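Local atomic coordinates of delta-like protein (Rattus norvegicus, PDB entry 4XL1), a protein that probably acts as a Delta-family ligand of Notch receptors, engaging them through its N-terminal C2-like and Delta/Serrate ligand regions. Residues Q11-E16 / L115-I120; S4-R9 / F85-T90. The protein carries 3 engineered substitutions. All coordinates share one frame; numbering follows the deposited sequence.

Contact 1. Residues Q11-E16 / L115-I120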
ATOM      1  N   GLN B  11     -19.019  -9.620   4.213  1.00 43.25           N
ATOM      2  CA  GLN B  11     -20.360  -9.728   3.646  1.00 39.98           C
ATOM      3  C   GLN B  11     -21.299 -10.653   4.423  1.00 41.39           C
ATOM      4  O   GLN B  11     -22.451 -10.296   4.671  1.00 42.33           O
ATOM      5  CB  GLN B  11     -20.268 -10.185   2.188  1.00 38.69           C
ATOM      6  CG  GLN B  11     -19.484  -9.223   1.303  1.00 40.93           C
ATOM      7  CD  GLN B  11     -19.344  -9.714  -0.125  1.00 46.89           C
ATOM      8  OE1 GLN B  11     -18.347 -10.340  -0.483  1.00 52.43           O
ATOM      9  NE2 GLN B  11     -20.343  -9.425  -0.950  1.00 46.13           N
ATOM     10  N   GLU B  12     -20.821 -11.833   4.805  1.00 42.90           N
ATOM     11  CA  GLU B  12     -21.654 -12.765   5.561  1.00 43.71           C
ATOM     12  C   GLU B  12     -20.843 -13.683   6.466  1.00 43.80           C
ATOM     13  O   GLU B  12     -19.771 -14.159   6.091  1.00 43.11           O
ATOM     14  CB  GLU B  12     -22.507 -13.622   4.622  1.00 44.82           C
ATOM     15  CG  GLU B  12     -23.834 -14.054   5.235  1.00 49.05           C
ATOM     16  CD  GLU B  12     -24.641 -14.962   4.325  1.00 50.99           C
ATOM     17  OE1 GLU B  12     -25.207 -15.956   4.830  1.00 53.81           O
ATOM     18  OE2 GLU B  12     -24.724 -14.679   3.112  1.00 52.11           O
ATOM     19  N   PHE B  13     -21.366 -13.923   7.662  1.00 43.19           N
ATOM     20  CA  PHE B  13     -20.750 -14.859   8.592  1.00 39.85           C
ATOM     21  C   PHE B  13     -21.802 -15.782   9.189  1.00 40.39           C
ATOM     22  O   PHE B  13     -22.876 -15.338   9.597  1.00 43.78           O
ATOM     23  CB  PHE B  13     -20.007 -14.110   9.699  1.00 36.34           C
ATOM     24  CG  PHE B  13     -19.148 -14.995  10.557  1.00 35.64           C
ATOM     25  CD1 PHE B  13     -18.000 -15.576  10.044  1.00 35.88           C
ATOM     26  CD2 PHE B  13     -19.480 -15.236  11.879  1.00 35.35           C
ATOM     27  CE1 PHE B  13     -17.205 -16.388  10.831  1.00 33.01           C
ATOM     28  CE2 PHE B  13     -18.687 -16.045  12.672  1.00 37.69           C
ATOM     29  CZ  PHE B  13     -17.549 -16.622  12.147  1.00 31.99           C
ATOM     30  N   ALA B  14     -21.492 -17.073   9.232  1.00 36.72           N
ATOM     31  CA  ALA B  14     -22.400 -18.045   9.817  1.00 38.16           C
ATOM     32  C   ALA B  14     -21.732 -18.811  10.951  1.00 38.19           C
ATOM     33  O   ALA B  14     -20.640 -19.351  10.791  1.00 34.56           O
ATOM     34  CB  ALA B  14     -22.902 -19.006   8.753  1.00 33.03           C
ATOM     35  N   ASN B  15     -22.392 -18.835  12.103  1.00 37.21           N
ATOM     36  CA  ASN B  15     -21.975 -19.655  13.233  1.00 40.75           C
ATOM     37  C   ASN B  15     -23.233 -20.158  13.928  1.00 44.12           C
ATOM     38  O   ASN B  15     -23.574 -19.706  15.021  1.00 44.75           O
ATOM     39  CB  ASN B  15     -21.089 -18.859  14.193  1.00 38.71           C
ATOM     40  CG  ASN B  15     -20.491 -19.722  15.287  1.00 37.62           C
ATOM     41  OD1 ASN B  15     -20.539 -20.950  15.222  1.00 39.68           O
ATOM     42  ND2 ASN B  15     -19.921 -19.080  16.301  1.00 38.12           N
ATOM     43  N   GLU B  16     -23.923 -21.090  13.278  1.00 46.27           N
ATOM     44  CA  GLU B  16     -25.282 -21.451  13.673  1.00 46.16           C
ATOM     45  C   GLU B  16     -25.421 -22.097  15.048  1.00 45.19           C
ATOM     46  O   GLU B  16     -26.462 -21.964  15.691  1.00 45.03           O
ATOM     47  CB  GLU B  16     -25.904 -22.380  12.632  1.00 50.29           C
ATOM     48  CG  GLU B  16     -26.336 -21.663  11.370  1.00 59.70           C
ATOM     49  CD  GLU B  16     -27.417 -22.407  10.620  1.00 70.17           C
ATOM     50  OE1 GLU B  16     -27.264 -23.623  10.378  1.00 77.18           O
ATOM     51  OE2 GLU B  16     -28.427 -21.762  10.270  1.00 71.06           O
ATOM     52  N   LEU B 115     -11.319 -16.921  20.757  1.00 33.46           N
ATOM     53  CA  LEU B 115     -11.333 -17.112  19.310  1.00 36.09           C
ATOM     54  C   LEU B 115     -12.472 -18.022  18.858  1.00 38.31           C
ATOM     55  O   LEU B 115     -12.783 -19.013  19.515  1.00 37.92           O
ATOM     56  CB  LEU B 115      -9.990 -17.680  18.844  1.00 33.23           C
ATOM     57  CG  LEU B 115      -9.793 -17.935  17.347  1.00 30.33           C
ATOM     58  CD1 LEU B 115      -9.648 -16.626  16.588  1.00 29.50           C
ATOM     59  CD2 LEU B 115      -8.577 -18.818  17.127  1.00 26.86           C
ATOM     60  N   ILE B 116     -13.095 -17.675  17.735  1.00 35.87           N
ATOM     61  CA  ILE B 116     -14.140 -18.508  17.151  1.00 32.20           C
ATOM     62  C   ILE B 116     -13.555 -19.367  16.037  1.00 36.38           C
ATOM     63  O   ILE B 116     -13.597 -20.595  16.099  1.00 35.34           O
ATOM     64  CB  ILE B 116     -15.297 -17.657  16.594  1.00 29.65           C
ATOM     65  CG1 ILE B 116     -16.000 -16.913  17.731  1.00 26.15           C
ATOM     66  CG2 ILE B 116     -16.284 -18.526  15.831  1.00 27.91           C
ATOM     67  CD1 ILE B 116     -17.161 -16.058  17.279  1.00 25.15           C
ATOM     68  N   SER B 117     -12.997 -18.704  15.030  1.00 39.77           N
ATOM     69  CA  SER B 117     -12.318 -19.376  13.929  1.00 37.89           C
ATOM     70  C   SER B 117     -11.514 -18.358  13.137  1.00 34.34           C
ATOM     71  O   SER B 117     -11.658 -17.152  13.335  1.00 33.83           O
ATOM     72  CB  SER B 117     -13.315 -20.094  13.014  1.00 38.32           C
ATOM     73  OG  SER B 117     -14.050 -19.171  12.227  1.00 39.09           O
ATOM     74  N   GLN B 118     -10.672 -18.840  12.234  1.00 33.13           N
ATOM     75  CA  GLN B 118      -9.866 -17.944  11.423  1.00 35.23           C
ATOM     76  C   GLN B 118      -9.518 -18.575  10.089  1.00 35.21           C
ATOM     77  O   GLN B 118      -9.507 -19.798   9.943  1.00 39.79           O
ATOM     78  CB  GLN B 118      -8.588 -17.535  12.163  1.00 37.41           C
ATOM     79  CG  GLN B 118      -7.588 -18.662  12.381  1.00 36.89           C
ATOM     80  CD  GLN B 118      -6.291 -18.177  13.007  1.00 37.16           C
ATOM     81  OE1 GLN B 118      -5.727 -17.166  12.588  1.00 38.20           O
ATOM     82  NE2 GLN B 118      -5.819 -18.891  14.023  1.00 35.67           N
ATOM     83  N   ILE B 119      -9.227 -17.723   9.117  1.00 39.13           N
ATOM     84  CA  ILE B 119      -8.830 -18.182   7.801  1.00 40.09           C
ATOM     85  C   ILE B 119      -7.540 -17.494   7.402  1.00 40.74           C
ATOM     86  O   ILE B 119      -7.165 -16.471   7.974  1.00 40.00           O
ATOM     87  CB  ILE B 119      -9.926 -17.910   6.741  1.00 40.85           C
ATOM     88  CG1 ILE B 119     -10.325 -16.429   6.724  1.00 42.01           C
ATOM     89  CG2 ILE B 119     -11.143 -18.787   6.993  1.00 44.99           C
ATOM     90  CD1 ILE B 119      -9.646 -15.605   5.641  1.00 42.95           C
ATOM     91  N   ILE B 120      -6.865 -18.062   6.414  1.00 39.22           N
ATOM     92  CA  ILE B 120      -5.614 -17.506   5.937  1.00 36.13           C
ATOM     93  C   ILE B 120      -5.556 -17.644   4.422  1.00 40.33           C
ATOM     94  O   ILE B 120      -5.704 -18.738   3.876  1.00 42.28           O
ATOM     95  CB  ILE B 120      -4.399 -18.194   6.605  1.00 41.34           C
ATOM     96  CG1 ILE B 120      -3.091 -17.675   6.008  1.00 42.45           C
ATOM     97  CG2 ILE B 120      -4.506 -19.715   6.515  1.00 46.48           C
ATOM     98  CD1 ILE B 120      -2.816 -16.229   6.343  1.00 44.51           C
TER
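I116 makes its nearest approach to both N15 and F13 with the methyl CG2, and so shows how one methyl branch can meet two side chains of the facing sheet. That branch lies anti to the backbone N of I116. The side chains of N15 and I116 meet at a slant, with ND2 of N15 3.7 Å from CG2 of I116. This is a van der Waals touch of a polar group on a methyl; ND2 also makes a weak hydrogen bond to the carbonyl of M19. The same methyl lies near the plane of the F13 ring, at its edge, where CZ of F13 is 4.3 Å from CG2 of I116. C30, one half of a disulfide with C26, packs against both N15 and I116.

The two segments belong to separate sheets of the C2-like β-sandwich: strand 4-14 is part of one, strand 114-124 of the other, and no hydrogen bond joins them here. The nearest CA atoms, those of N15 and I116, are 8.8 Å apart, leaving side chains to span the gap. A classic β bulge, in which I116 and S117 both oppose A97, turns these consecutive residues toward strand 4-14 together.

S117 reaches the ring edge of F13 next to the isoleucine methyl, its OG 4.3 Å from CZ of F13. Its hydroxyl is hydrogen-bonded to T141, so the phenylalanine meets an oxygen already engaged. F13 reaches both residues with CG anti to its backbone N (chi1 -170°), extending the ring across the gap, and it also packs on A97 and L143.

Contact 2. Residues S4-R9 / F85-T90. Engineered in segment 4-9: S4 (natural residue Gly).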
ATOM      1  N   SER B   4      -2.011   4.358  -1.603  1.00 39.28           N
ATOM      2  CA  SER B   4      -2.975   3.302  -1.908  1.00 40.42           C
ATOM      3  C   SER B   4      -3.620   2.729  -0.649  1.00 39.57           C
ATOM      4  O   SER B   4      -3.087   2.857   0.454  1.00 36.85           O
ATOM      5  CB  SER B   4      -2.310   2.178  -2.706  1.00 39.08           C
ATOM      6  OG  SER B   4      -1.400   1.448  -1.907  1.00 41.44           O
ATOM      7  N   ILE B   5      -4.778   2.101  -0.828  1.00 37.39           N
ATOM      8  CA  ILE B   5      -5.554   1.566   0.285  1.00 35.14           C
ATOM      9  C   ILE B   5      -6.033   0.143   0.017  1.00 39.80           C
ATOM     10  O   ILE B   5      -6.598  -0.140  -1.038  1.00 40.26           O
ATOM     11  CB  ILE B   5      -6.798   2.433   0.586  1.00 36.63           C
ATOM     12  CG1 ILE B   5      -6.431   3.915   0.677  1.00 42.74           C
ATOM     13  CG2 ILE B   5      -7.473   1.966   1.865  1.00 30.76           C
ATOM     14  CD1 ILE B   5      -7.622   4.823   0.916  1.00 44.50           C
ATOM     15  N   PHE B   6      -5.809  -0.750   0.977  1.00 35.18           N
ATOM     16  CA  PHE B   6      -6.358  -2.096   0.886  1.00 36.47           C
ATOM     17  C   PHE B   6      -7.746  -2.052   1.505  1.00 34.87           C
ATOM     18  O   PHE B   6      -7.902  -1.682   2.668  1.00 37.99           O
ATOM     19  CB  PHE B   6      -5.469  -3.118   1.608  1.00 40.69           C
ATOM     20  CG  PHE B   6      -5.916  -4.552   1.438  1.00 35.00           C
ATOM     21  CD1 PHE B   6      -6.886  -5.097   2.268  1.00 34.04           C
ATOM     22  CD2 PHE B   6      -5.348  -5.360   0.467  1.00 32.83           C
ATOM     23  CE1 PHE B   6      -7.292  -6.412   2.116  1.00 33.46           C
ATOM     24  CE2 PHE B   6      -5.748  -6.678   0.314  1.00 28.90           C
ATOM     25  CZ  PHE B   6      -6.721  -7.203   1.139  1.00 29.28           C
ATOM     26  N   GLN B   7      -8.755  -2.418   0.725  1.00 32.35           N
ATOM     27  CA  GLN B   7     -10.128  -2.355   1.199  1.00 29.17           C
ATOM     28  C   GLN B   7     -10.690  -3.763   1.306  1.00 42.53           C
ATOM     29  O   GLN B   7     -10.546  -4.567   0.388  1.00 41.59           O
ATOM     30  CB  GLN B   7     -10.982  -1.491   0.270  1.00 30.28           C
ATOM     31  CG  GLN B   7     -10.546  -0.034   0.234  1.00 30.92           C
ATOM     32  CD  GLN B   7     -11.413   0.823  -0.668  1.00 45.26           C
ATOM     33  OE1 GLN B   7     -12.145   0.312  -1.517  1.00 40.80           O
ATOM     34  NE2 GLN B   7     -11.324   2.137  -0.496  1.00 47.34           N
ATOM     35  N   LEU B   8     -11.316  -4.062   2.437  1.00 43.24           N
ATOM     36  CA  LEU B   8     -11.832  -5.400   2.688  1.00 40.73           C
ATOM     37  C   LEU B   8     -13.296  -5.281   3.098  1.00 37.74           C
ATOM     38  O   LEU B   8     -13.622  -4.612   4.080  1.00 36.80           O
ATOM     39  CB  LEU B   8     -10.986  -6.103   3.762  1.00 39.74           C
ATOM     40  CG  LEU B   8     -11.263  -7.521   4.285  1.00 41.87           C
ATOM     41  CD1 LEU B   8     -12.430  -7.579   5.260  1.00 43.64           C
ATOM     42  CD2 LEU B   8     -11.462  -8.500   3.133  1.00 39.50           C
ATOM     43  N   ARG B   9     -14.177  -5.931   2.345  1.00 34.62           N
ATOM     44  CA  ARG B   9     -15.602  -5.886   2.643  1.00 39.73           C
ATOM     45  C   ARG B   9     -16.078  -7.218   3.202  1.00 38.12           C
ATOM     46  O   ARG B   9     -16.002  -8.246   2.533  1.00 35.07           O
ATOM     47  CB  ARG B   9     -16.412  -5.527   1.394  1.00 45.27           C
ATOM     48  CG  ARG B   9     -17.922  -5.605   1.596  1.00 51.14           C
ATOM     49  CD  ARG B   9     -18.664  -5.763   0.276  1.00 57.26           C
ATOM     50  NE  ARG B   9     -18.766  -4.506  -0.459  1.00 63.19           N
ATOM     51  CZ  ARG B   9     -18.669  -4.410  -1.780  1.00 65.32           C
ATOM     52  NH1 ARG B   9     -18.469  -5.499  -2.510  1.00 68.05           N
ATOM     53  NH2 ARG B   9     -18.772  -3.228  -2.372  1.00 61.44           N
ATOM     54  N   PHE B  85       3.690   2.072   1.480  1.00 57.18           N
ATOM     55  CA  PHE B  85       4.558   1.626   0.397  1.00 50.42           C
ATOM     56  C   PHE B  85       3.808   1.434  -0.914  1.00 48.34           C
ATOM     57  O   PHE B  85       2.579   1.387  -0.929  1.00 51.21           O
ATOM     58  CB  PHE B  85       5.226   0.315   0.800  1.00 45.54           C
ATOM     59  CG  PHE B  85       4.264  -0.682   1.367  1.00 38.06           C
ATOM     60  CD1 PHE B  85       3.614  -1.577   0.537  1.00 36.75           C
ATOM     61  CD2 PHE B  85       3.975  -0.698   2.722  1.00 37.50           C
ATOM     62  CE1 PHE B  85       2.711  -2.483   1.047  1.00 35.99           C
ATOM     63  CE2 PHE B  85       3.070  -1.601   3.237  1.00 37.85           C
ATOM     64  CZ  PHE B  85       2.437  -2.493   2.397  1.00 37.19           C
ATOM     65  N   THR B  86       4.549   1.323  -2.013  1.00 44.17           N
ATOM     66  CA  THR B  86       3.942   0.948  -3.284  1.00 44.52           C
ATOM     67  C   THR B  86       3.488  -0.507  -3.173  1.00 42.07           C
ATOM     68  O   THR B  86       4.193  -1.332  -2.593  1.00 41.84           O
ATOM     69  CB  THR B  86       4.929   1.107  -4.459  1.00 46.82           C
ATOM     70  OG1 THR B  86       5.488   2.427  -4.444  1.00 47.78           O
ATOM     71  CG2 THR B  86       4.231   0.869  -5.791  1.00 49.98           C
ATOM     72  N   TRP B  87       2.319  -0.822  -3.727  1.00 39.50           N
ATOM     73  CA  TRP B  87       1.744  -2.161  -3.598  1.00 39.22           C
ATOM     74  C   TRP B  87       2.619  -3.196  -4.300  1.00 39.23           C
ATOM     75  O   TRP B  87       2.869  -3.092  -5.501  1.00 38.13           O
ATOM     76  CB  TRP B  87       0.318  -2.198  -4.155  1.00 37.26           C
ATOM     77  CG  TRP B  87      -0.317  -3.567  -4.134  1.00 40.15           C
ATOM     78  CD1 TRP B  87      -0.556  -4.373  -5.208  1.00 39.84           C
ATOM     79  CD2 TRP B  87      -0.804  -4.277  -2.985  1.00 38.08           C
ATOM     80  NE1 TRP B  87      -1.153  -5.543  -4.801  1.00 40.17           N
ATOM     81  CE2 TRP B  87      -1.316  -5.509  -3.441  1.00 38.36           C
ATOM     82  CE3 TRP B  87      -0.852  -3.993  -1.616  1.00 36.34           C
ATOM     83  CZ2 TRP B  87      -1.870  -6.455  -2.578  1.00 32.40           C
ATOM     84  CZ3 TRP B  87      -1.403  -4.935  -0.760  1.00 35.40           C
ATOM     85  CH2 TRP B  87      -1.906  -6.150  -1.245  1.00 29.70           C
ATOM     86  N   PRO B  88       3.091  -4.199  -3.545  1.00 37.70           N
ATOM     87  CA  PRO B  88       4.013  -5.224  -4.051  1.00 40.49           C
ATOM     88  C   PRO B  88       3.407  -6.109  -5.139  1.00 44.64           C
ATOM     89  O   PRO B  88       4.144  -6.638  -5.972  1.00 47.32           O
ATOM     90  CB  PRO B  88       4.328  -6.059  -2.803  1.00 42.48           C
ATOM     91  CG  PRO B  88       4.003  -5.174  -1.649  1.00 43.45           C
ATOM     92  CD  PRO B  88       2.844  -4.347  -2.101  1.00 40.15           C
ATOM     93  N   GLY B  89       2.088  -6.260  -5.136  1.00 42.31           N
ATOM     94  CA  GLY B  89       1.420  -7.089  -6.123  1.00 41.98           C
ATOM     95  C   GLY B  89       1.002  -8.430  -5.553  1.00 41.11           C
ATOM     96  O   GLY B  89       0.111  -9.088  -6.090  1.00 41.63           O
ATOM     97  N   THR B  90       1.643  -8.835  -4.460  1.00 39.76           N
ATOM     98  CA  THR B  90       1.250 -10.046  -3.745  1.00 40.51           C
ATOM     99  C   THR B  90       1.103  -9.760  -2.255  1.00 42.16           C
ATOM    100  O   THR B  90       1.601  -8.751  -1.753  1.00 45.01           O
ATOM    101  CB  THR B  90       2.261 -11.194  -3.945  1.00 37.33           C
ATOM    102  OG1 THR B  90       3.553 -10.793  -3.473  1.00 40.48           O
ATOM    103  CG2 THR B  90       2.349 -11.586  -5.415  1.00 34.09           C
TER
HETATM  104  O   HOH W   1       0.244   1.326  -4.825  1.00 37.19           O
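This is a buried, mainly apolar contact between the start of strand 4-14 and the loop leading into strand 90-99, within the C2-like β-sandwich. No direct hydrogen bond crosses it, and the two backbones stay apart: S4 and W87, the nearest pair, have CA atoms separated by 7.4 Å. The case illustrates how a large indole can tie an irregular loop to a regular strand.

F6 and W87 provide the apolar half. Their side chains lie at a slant to one another, and the benzo end of the indole makes the touch, with CH2 of W87 3.9 Å from CD2 of F6. The neighbouring ring atoms CZ3 of W87 and CE2 of F6 stand only slightly farther back. W87 reaches this position with CG anti to its backbone N (chi1 177°), which sends the ring toward the strand. NE1 of W87 donates to the carbonyl of L125, a bond that limits rotation of the indole. The loop then folds back over its own tryptophan: P88 CD sits 3.4 Å above one indole face, and the backbone N of G89 lies over the same face, both toward the rim.

The loop also meets the other protein chain of the assembly: T86 OG1 is hydrogen-bonded to an acidic side chain there, and F85 and P88 pack on that chain, consistent with a role of this loop in receptor recognition.

At the strand's beginning, S4 is an engineered residue in place of glycine. Its OG lies 4.1 Å from the carbonyl O of F85, too far for a hydrogen bond. A water links the two segments there, accepting from W87 N at 3.2 Å and making a weak 3.4 Å bond with S4 OG.

Overall arrangement
Both contacts draw on strand 4-14 of the C2-like domain: its opening residues enter contact 2 and residues at and near its far end enter contact 1, with the two centres about 23 Å apart. Along the chain the segments alternate, in the order 4-9, 11-16, 85-90 and 115-120, so the connections interlock instead of nesting. Strand 4-14 thus faces the second sheet of the sandwich directly in contact 1, at strand 114-124, and, in contact 2, the loop that crosses from its own sheet (strand 79-83) to the second (strand 90-99). The loop of contact 2 also touches the partner protein chain.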